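Local coordinates for proline dehydrogenase (Bradyrhizobium japonicum USDA 110, PDB 3HAZ), which probably oxidises proline to glutamate in two steps, using an FAD-dependent proline dehydrogenase and an NAD-dependent 1-pyrroline-5-carboxylate dehydrogenase in one chain, at residues Pro662-Leu674 with Ala695-Leu709. Numbering follows the deposited sequence.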
ATOM      1  N   PRO A 662       2.792  35.714  32.949  1.00 24.65           N
ATOM      2  CA  PRO A 662       2.976  37.008  32.284  1.00 25.49           C
ATOM      3  C   PRO A 662       3.616  36.855  30.920  1.00 26.74           C
ATOM      4  O   PRO A 662       3.569  37.780  30.112  1.00 31.36           O
ATOM      5  CB  PRO A 662       3.953  37.754  33.210  1.00 25.07           C
ATOM      6  CG  PRO A 662       4.135  36.914  34.411  1.00 20.06           C
ATOM      7  CD  PRO A 662       3.738  35.520  34.058  1.00 21.70           C
ATOM      8  N   LEU A 663       4.241  35.709  30.682  1.00 23.46           N
ATOM      9  CA  LEU A 663       4.890  35.459  29.405  1.00 25.17           C
ATOM     10  C   LEU A 663       4.113  34.474  28.536  1.00 27.74           C
ATOM     11  O   LEU A 663       3.796  34.779  27.387  1.00 28.37           O
ATOM     12  CB  LEU A 663       6.322  34.960  29.607  1.00 26.48           C
ATOM     13  CG  LEU A 663       7.020  34.564  28.305  1.00 27.94           C
ATOM     14  CD1 LEU A 663       7.173  35.785  27.431  1.00 23.01           C
ATOM     15  CD2 LEU A 663       8.377  33.912  28.577  1.00 28.06           C
ATOM     16  N   ALA A 664       3.798  33.301  29.081  1.00 24.74           N
ATOM     17  CA  ALA A 664       3.239  32.219  28.264  1.00 23.91           C
ATOM     18  C   ALA A 664       1.791  32.455  27.848  1.00 22.22           C
ATOM     19  O   ALA A 664       1.427  32.219  26.700  1.00 26.53           O
ATOM     20  CB  ALA A 664       3.386  30.866  28.964  1.00 16.88           C
ATOM     21  N   ILE A 665       0.964  32.903  28.782  1.00 24.63           N
ATOM     22  CA  ILE A 665      -0.431  33.172  28.472  1.00 25.58           C
ATOM     23  C   ILE A 665      -0.518  34.429  27.626  1.00 29.08           C
ATOM     24  O   ILE A 665      -1.332  34.518  26.706  1.00 29.20           O
ATOM     25  CB  ILE A 665      -1.272  33.329  29.750  1.00 25.17           C
ATOM     26  CG1 ILE A 665      -1.520  31.957  30.372  1.00 29.87           C
ATOM     27  CG2 ILE A 665      -2.604  34.014  29.440  1.00 21.08           C
ATOM     28  CD1 ILE A 665      -2.407  32.003  31.583  1.00 35.11           C
ATOM     29  N   PHE A 666       0.341  35.395  27.938  1.00 31.01           N
ATOM     30  CA  PHE A 666       0.464  36.588  27.117  1.00 29.50           C
ATOM     31  C   PHE A 666       0.724  36.207  25.663  1.00 30.70           C
ATOM     32  O   PHE A 666      -0.015  36.617  24.769  1.00 29.94           O
ATOM     33  CB  PHE A 666       1.584  37.503  27.623  1.00 30.44           C
ATOM     34  CG  PHE A 666       1.832  38.688  26.733  1.00 23.19           C
ATOM     35  CD1 PHE A 666       1.072  39.840  26.866  1.00 23.57           C
ATOM     36  CD2 PHE A 666       2.796  38.635  25.736  1.00 25.05           C
ATOM     37  CE1 PHE A 666       1.283  40.933  26.033  1.00 25.41           C
ATOM     38  CE2 PHE A 666       3.013  39.722  24.893  1.00 27.85           C
ATOM     39  CZ  PHE A 666       2.256  40.870  25.042  1.00 24.25           C
ATOM     40  N   LEU A 667       1.771  35.415  25.439  1.00 28.40           N
ATOM     41  CA  LEU A 667       2.173  35.015  24.091  1.00 26.42           C
ATOM     42  C   LEU A 667       1.220  34.010  23.454  1.00 23.39           C
ATOM     43  O   LEU A 667       0.998  34.041  22.247  1.00 27.14           O
ATOM     44  CB  LEU A 667       3.596  34.447  24.094  1.00 27.78           C
ATOM     45  CG  LEU A 667       4.710  35.493  24.086  1.00 27.52           C
ATOM     46  CD1 LEU A 667       6.080  34.833  24.103  1.00 24.89           C
ATOM     47  CD2 LEU A 667       4.556  36.393  22.868  1.00 29.37           C
ATOM     48  N   GLY A 668       0.671  33.112  24.265  1.00 22.40           N
ATOM     49  CA  GLY A 668      -0.289  32.146  23.765  1.00 22.96           C
ATOM     50  C   GLY A 668      -1.450  32.848  23.077  1.00 24.61           C
ATOM     51  O   GLY A 668      -1.761  32.570  21.920  1.00 20.24           O
ATOM     52  N   GLN A 669      -2.084  33.771  23.792  1.00 22.04           N
ATOM     53  CA  GLN A 669      -3.232  34.497  23.263  1.00 22.07           C
ATOM     54  C   GLN A 669      -2.845  35.335  22.051  1.00 22.50           C
ATOM     55  O   GLN A 669      -3.569  35.377  21.062  1.00 19.13           O
ATOM     56  CB  GLN A 669      -3.839  35.392  24.345  1.00 24.43           C
ATOM     57  CG  GLN A 669      -4.322  34.619  25.562  1.00 20.64           C
ATOM     58  CD  GLN A 669      -5.137  35.467  26.506  1.00 25.21           C
ATOM     59  OE1 GLN A 669      -6.178  35.034  26.990  1.00 29.60           O
ATOM     60  NE2 GLN A 669      -4.673  36.686  26.773  1.00 26.65           N
ATOM     61  N   VAL A 670      -1.698  36.000  22.135  1.00 22.35           N
ATOM     62  CA  VAL A 670      -1.269  36.912  21.080  1.00 23.50           C
ATOM     63  C   VAL A 670      -0.922  36.188  19.778  1.00 27.01           C
ATOM     64  O   VAL A 670      -1.413  36.559  18.710  1.00 26.50           O
ATOM     65  CB  VAL A 670      -0.097  37.792  21.542  1.00 25.14           C
ATOM     66  CG1 VAL A 670       0.515  38.533  20.354  1.00 25.10           C
ATOM     67  CG2 VAL A 670      -0.576  38.786  22.600  1.00 20.43           C
ATOM     68  N   THR A 671      -0.102  35.142  19.875  1.00 25.74           N
ATOM     69  CA  THR A 671       0.317  34.383  18.701  1.00 23.95           C
ATOM     70  C   THR A 671      -0.840  33.610  18.069  1.00 22.65           C
ATOM     71  O   THR A 671      -0.855  33.395  16.863  1.00 21.72           O
ATOM     72  CB  THR A 671       1.476  33.408  19.012  1.00 26.55           C
ATOM     73  OG1 THR A 671       1.072  32.479  20.028  1.00 26.57           O
ATOM     74  CG2 THR A 671       2.719  34.168  19.471  1.00 20.59           C
ATOM     75  N   ALA A 672      -1.810  33.195  18.875  1.00 23.24           N
ATOM     76  CA  ALA A 672      -2.992  32.541  18.325  1.00 23.21           C
ATOM     77  C   ALA A 672      -3.745  33.499  17.405  1.00 20.35           C
ATOM     78  O   ALA A 672      -4.051  33.158  16.265  1.00 19.81           O
ATOM     79  CB  ALA A 672      -3.899  32.057  19.429  1.00 21.82           C
ATOM     80  N   ALA A 673      -4.046  34.691  17.920  1.00 24.36           N
ATOM     81  CA  ALA A 673      -4.752  35.724  17.160  1.00 19.30           C
ATOM     82  C   ALA A 673      -3.983  36.091  15.895  1.00 22.17           C
ATOM     83  O   ALA A 673      -4.550  36.141  14.800  1.00 23.29           O
ATOM     84  CB  ALA A 673      -4.969  36.964  18.034  1.00 20.74           C
ATOM     85  N   LEU A 674      -2.688  36.344  16.054  1.00 22.30           N
ATOM     86  CA  LEU A 674      -1.803  36.618  14.928  1.00 23.50           C
ATOM     87  C   LEU A 674      -1.797  35.487  13.905  1.00 25.94           C
ATOM     88  O   LEU A 674      -1.884  35.730  12.691  1.00 22.76           O
ATOM     89  CB  LEU A 674      -0.377  36.869  15.422  1.00 21.42           C
ATOM     90  CG  LEU A 674      -0.096  38.190  16.132  1.00 25.48           C
ATOM     91  CD1 LEU A 674       1.290  38.155  16.770  1.00 27.47           C
ATOM     92  CD2 LEU A 674      -0.241  39.384  15.172  1.00 19.78           C
ATOM     93  N   ALA A 695       8.499  40.542  25.250  1.00 27.84           N
ATOM     94  CA  ALA A 695       7.901  39.540  24.378  1.00 29.76           C
ATOM     95  C   ALA A 695       7.488  40.146  23.037  1.00 32.93           C
ATOM     96  O   ALA A 695       7.795  39.604  21.973  1.00 34.13           O
ATOM     97  CB  ALA A 695       6.706  38.888  25.064  1.00 22.16           C
ATOM     98  N   VAL A 696       6.785  41.271  23.094  1.00 35.64           N
ATOM     99  CA  VAL A 696       6.351  41.959  21.884  1.00 34.73           C
ATOM    100  C   VAL A 696       7.540  42.332  20.998  1.00 35.33           C
ATOM    101  O   VAL A 696       7.516  42.100  19.789  1.00 31.27           O
ATOM    102  CB  VAL A 696       5.515  43.216  22.216  1.00 33.86           C
ATOM    103  CG1 VAL A 696       5.327  44.084  20.976  1.00 30.50           C
ATOM    104  CG2 VAL A 696       4.166  42.810  22.800  1.00 29.27           C
ATOM    105  N   ALA A 697       8.582  42.904  21.595  1.00 34.32           N
ATOM    106  CA  ALA A 697       9.767  43.266  20.823  1.00 39.63           C
ATOM    107  C   ALA A 697      10.374  42.015  20.194  1.00 37.68           C
ATOM    108  O   ALA A 697      10.884  42.048  19.073  1.00 35.58           O
ATOM    109  CB  ALA A 697      10.791  43.993  21.700  1.00 37.78           C
ATOM    110  N   LEU A 698      10.300  40.903  20.916  1.00 29.94           N
ATOM    111  CA  LEU A 698      10.820  39.644  20.403  1.00 29.02           C
ATOM    112  C   LEU A 698       9.990  39.155  19.218  1.00 26.47           C
ATOM    113  O   LEU A 698      10.537  38.656  18.235  1.00 33.90           O
ATOM    114  CB  LEU A 698      10.871  38.584  21.514  1.00 34.10           C
ATOM    115  CG  LEU A 698      11.469  37.218  21.161  1.00 30.59           C
ATOM    116  CD1 LEU A 698      12.011  36.517  22.404  1.00 32.85           C
ATOM    117  CD2 LEU A 698      10.446  36.342  20.446  1.00 35.40           C
ATOM    118  N   LEU A 699       8.671  39.293  19.313  1.00 22.93           N
ATOM    119  CA  LEU A 699       7.792  38.887  18.222  1.00 22.26           C
ATOM    120  C   LEU A 699       8.051  39.720  16.972  1.00 28.25           C
ATOM    121  O   LEU A 699       8.085  39.186  15.865  1.00 29.91           O
ATOM    122  CB  LEU A 699       6.324  39.004  18.626  1.00 28.10           C
ATOM    123  CG  LEU A 699       5.750  37.876  19.490  1.00 26.31           C
ATOM    124  CD1 LEU A 699       4.321  38.205  19.867  1.00 24.90           C
ATOM    125  CD2 LEU A 699       5.812  36.549  18.749  1.00 23.73           C
ATOM    126  N   HIS A 700       8.218  41.027  17.157  1.00 29.19           N
ATOM    127  CA  HIS A 700       8.536  41.915  16.047  1.00 37.32           C
ATOM    128  C   HIS A 700       9.838  41.467  15.390  1.00 37.73           C
ATOM    129  O   HIS A 700       9.933  41.406  14.167  1.00 31.58           O
ATOM    130  CB  HIS A 700       8.672  43.372  16.517  1.00 38.51           C
ATOM    131  CG  HIS A 700       7.376  44.021  16.898  1.00 30.77           C
ATOM    132  ND1 HIS A 700       6.201  43.805  16.208  1.00 32.10           N
ATOM    133  CD2 HIS A 700       7.079  44.907  17.877  1.00 26.97           C
ATOM    134  CE1 HIS A 700       5.232  44.517  16.758  1.00 28.14           C
ATOM    135  NE2 HIS A 700       5.740  45.199  17.769  1.00 32.28           N
ATOM    136  N   GLU A 701      10.839  41.155  16.207  1.00 37.02           N
ATOM    137  CA  GLU A 701      12.127  40.706  15.691  1.00 36.82           C
ATOM    138  C   GLU A 701      11.989  39.366  14.968  1.00 33.13           C
ATOM    139  O   GLU A 701      12.748  39.066  14.050  1.00 36.93           O
ATOM    140  CB  GLU A 701      13.158  40.596  16.823  1.00 38.01           C
ATOM    141  CG  GLU A 701      14.538  40.152  16.355  1.00 40.47           C
ATOM    142  CD  GLU A 701      15.533  39.986  17.493  1.00 46.41           C
ATOM    143  OE1 GLU A 701      15.224  40.398  18.633  1.00 46.59           O
ATOM    144  OE2 GLU A 701      16.632  39.446  17.242  1.00 49.06           O
ATOM    145  N   ALA A 702      11.011  38.569  15.384  1.00 31.55           N
ATOM    146  CA  ALA A 702      10.792  37.249  14.796  1.00 28.78           C
ATOM    147  C   ALA A 702      10.065  37.309  13.452  1.00 32.63           C
ATOM    148  O   ALA A 702      10.019  36.326  12.721  1.00 35.85           O
ATOM    149  CB  ALA A 702      10.030  36.358  15.773  1.00 30.25           C
ATOM    150  N   GLY A 703       9.489  38.458  13.128  1.00 35.42           N
ATOM    151  CA  GLY A 703       8.837  38.611  11.840  1.00 36.36           C
ATOM    152  C   GLY A 703       7.421  39.148  11.878  1.00 33.94           C
ATOM    153  O   GLY A 703       6.796  39.319  10.831  1.00 29.64           O
ATOM    154  N   ILE A 704       6.898  39.408  13.073  1.00 30.08           N
ATOM    155  CA  ILE A 704       5.597  40.058  13.185  1.00 28.58           C
ATOM    156  C   ILE A 704       5.737  41.546  12.861  1.00 31.83           C
ATOM    157  O   ILE A 704       6.501  42.257  13.516  1.00 31.16           O
ATOM    158  CB  ILE A 704       5.002  39.904  14.593  1.00 30.15           C
ATOM    159  CG1 ILE A 704       4.946  38.425  14.988  1.00 23.66           C
ATOM    160  CG2 ILE A 704       3.619  40.539  14.649  1.00 30.62           C
ATOM    161  CD1 ILE A 704       4.139  37.565  14.037  1.00 21.55           C
ATOM    162  N   PRO A 705       5.009  42.020  11.837  1.00 34.90           N
ATOM    163  CA  PRO A 705       5.065  43.436  11.454  1.00 35.49           C
ATOM    164  C   PRO A 705       4.654  44.377  12.586  1.00 31.26           C
ATOM    165  O   PRO A 705       3.744  44.067  13.356  1.00 30.69           O
ATOM    166  CB  PRO A 705       4.057  43.529  10.300  1.00 41.28           C
ATOM    167  CG  PRO A 705       4.005  42.142   9.733  1.00 42.71           C
ATOM    168  CD  PRO A 705       4.167  41.230  10.920  1.00 33.46           C
ATOM    169  N   LYS A 706       5.325  45.521  12.674  1.00 30.33           N
ATOM    170  CA  LYS A 706       4.989  46.537  13.666  1.00 38.82           C
ATOM    171  C   LYS A 706       3.523  46.951  13.549  1.00 35.92           C
ATOM    172  O   LYS A 706       2.909  47.352  14.534  1.00 34.00           O
ATOM    173  CB  LYS A 706       5.878  47.775  13.496  1.00 46.41           C
ATOM    174  CG  LYS A 706       7.369  47.541  13.694  1.00 46.09           C
ATOM    175  CD  LYS A 706       7.691  47.180  15.128  1.00 48.85           C
ATOM    176  CE  LYS A 706       9.134  47.501  15.469  1.00 47.33           C
ATOM    177  NZ  LYS A 706       9.316  48.949  15.780  1.00 49.39           N
ATOM    178  N   SER A 707       2.971  46.859  12.341  1.00 35.22           N
ATOM    179  CA  SER A 707       1.592  47.273  12.096  1.00 34.15           C
ATOM    180  C   SER A 707       0.568  46.208  12.491  1.00 34.80           C
ATOM    181  O   SER A 707      -0.634  46.466  12.470  1.00 32.31           O
ATOM    182  CB  SER A 707       1.402  47.665  10.628  1.00 32.95           C
ATOM    183  OG  SER A 707       1.835  46.623   9.772  1.00 33.94           O
ATOM    184  N   ALA A 708       1.044  45.021  12.859  1.00 31.63           N
ATOM    185  CA  ALA A 708       0.152  43.919  13.207  1.00 30.71           C
ATOM    186  C   ALA A 708       0.020  43.710  14.716  1.00 31.14           C
ATOM    187  O   ALA A 708      -0.876  43.001  15.171  1.00 29.29           O
ATOM    188  CB  ALA A 708       0.616  42.627  12.538  1.00 26.44           C
ATOM    189  N   LEU A 709       0.906  44.328  15.491  1.00 31.04           N
ATOM    190  CA  LEU A 709       0.960  44.068  16.929  1.00 31.87           C
ATOM    191  C   LEU A 709       1.349  45.299  17.744  1.00 31.51           C
ATOM    192  O   LEU A 709       2.451  45.824  17.589  1.00 32.11           O
ATOM    193  CB  LEU A 709       1.947  42.930  17.221  1.00 27.23           C
ATOM    194  CG  LEU A 709       2.219  42.608  18.695  1.00 33.37           C
ATOM    195  CD1 LEU A 709       0.955  42.109  19.389  1.00 29.53           C
ATOM    196  CD2 LEU A 709       3.342  41.584  18.823  1.00 27.83           C
TER
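Leu699 fits as a knob into the hole formed by Leu667, Val670, Thr671 and Leu674, joining two neighbouring helices of the Rossmann-type NAD-binding domain of the aldehyde dehydrogenase module. Phe666, Val670 and Leu674 of the first helix also pack on strand 679-683, which comes between the two helices in the chain; the axes of 664-674 and 695-702 cross at -40° and approach to 11.3 Å. The contact is buried and apolar. With CG anti to the carbonyl carbon (chi1 -79°), Leu699 sends CD1 to Leu667 CD2 at 3.5 Å, the two side chains running alongside one another with opposite headings, while its CD2 meets CG2 of Thr671, whose side chain runs roughly perpendicular to it. Ala695 CB is ringed by Leu663 CD1, Leu667 CD2 and Phe666 CE2.

The Phe666 ring takes Val696 CG2 at its edge, 3.5 Å from CZ, and Val670 CG2 lies over the centre of one face. An alanine in place of Phe666 would probably open a gap beside Ala695 and Val696, next to Ser657 of the NAD site. Ile665 of the same helix touches the NAD itself.

At the other end, Leu674 CD1 and Ile704 CG2 meet tip to tip at 4.0 Å, and the side chains of Val670 and Leu709 cross almost squarely, CG1 to CD1 at 3.7 Å. Helix 571-587 packs on Thr671, Leu699 and Ile704.

No polar bond links the two segments. At Gly703, where phi is positive, a Schellman motif follows the last helical turn, with Ile704 N bonding back to Leu699 O. His700 ND1 donates to Ile704 O at 3.1 Å, lying above that carbonyl plane. On the first helix, Leu667 O accepts from both Thr671 N and Thr671 OG1, which approach from opposite faces of its carbonyl plane, the hydroxyl at 2.7 Å.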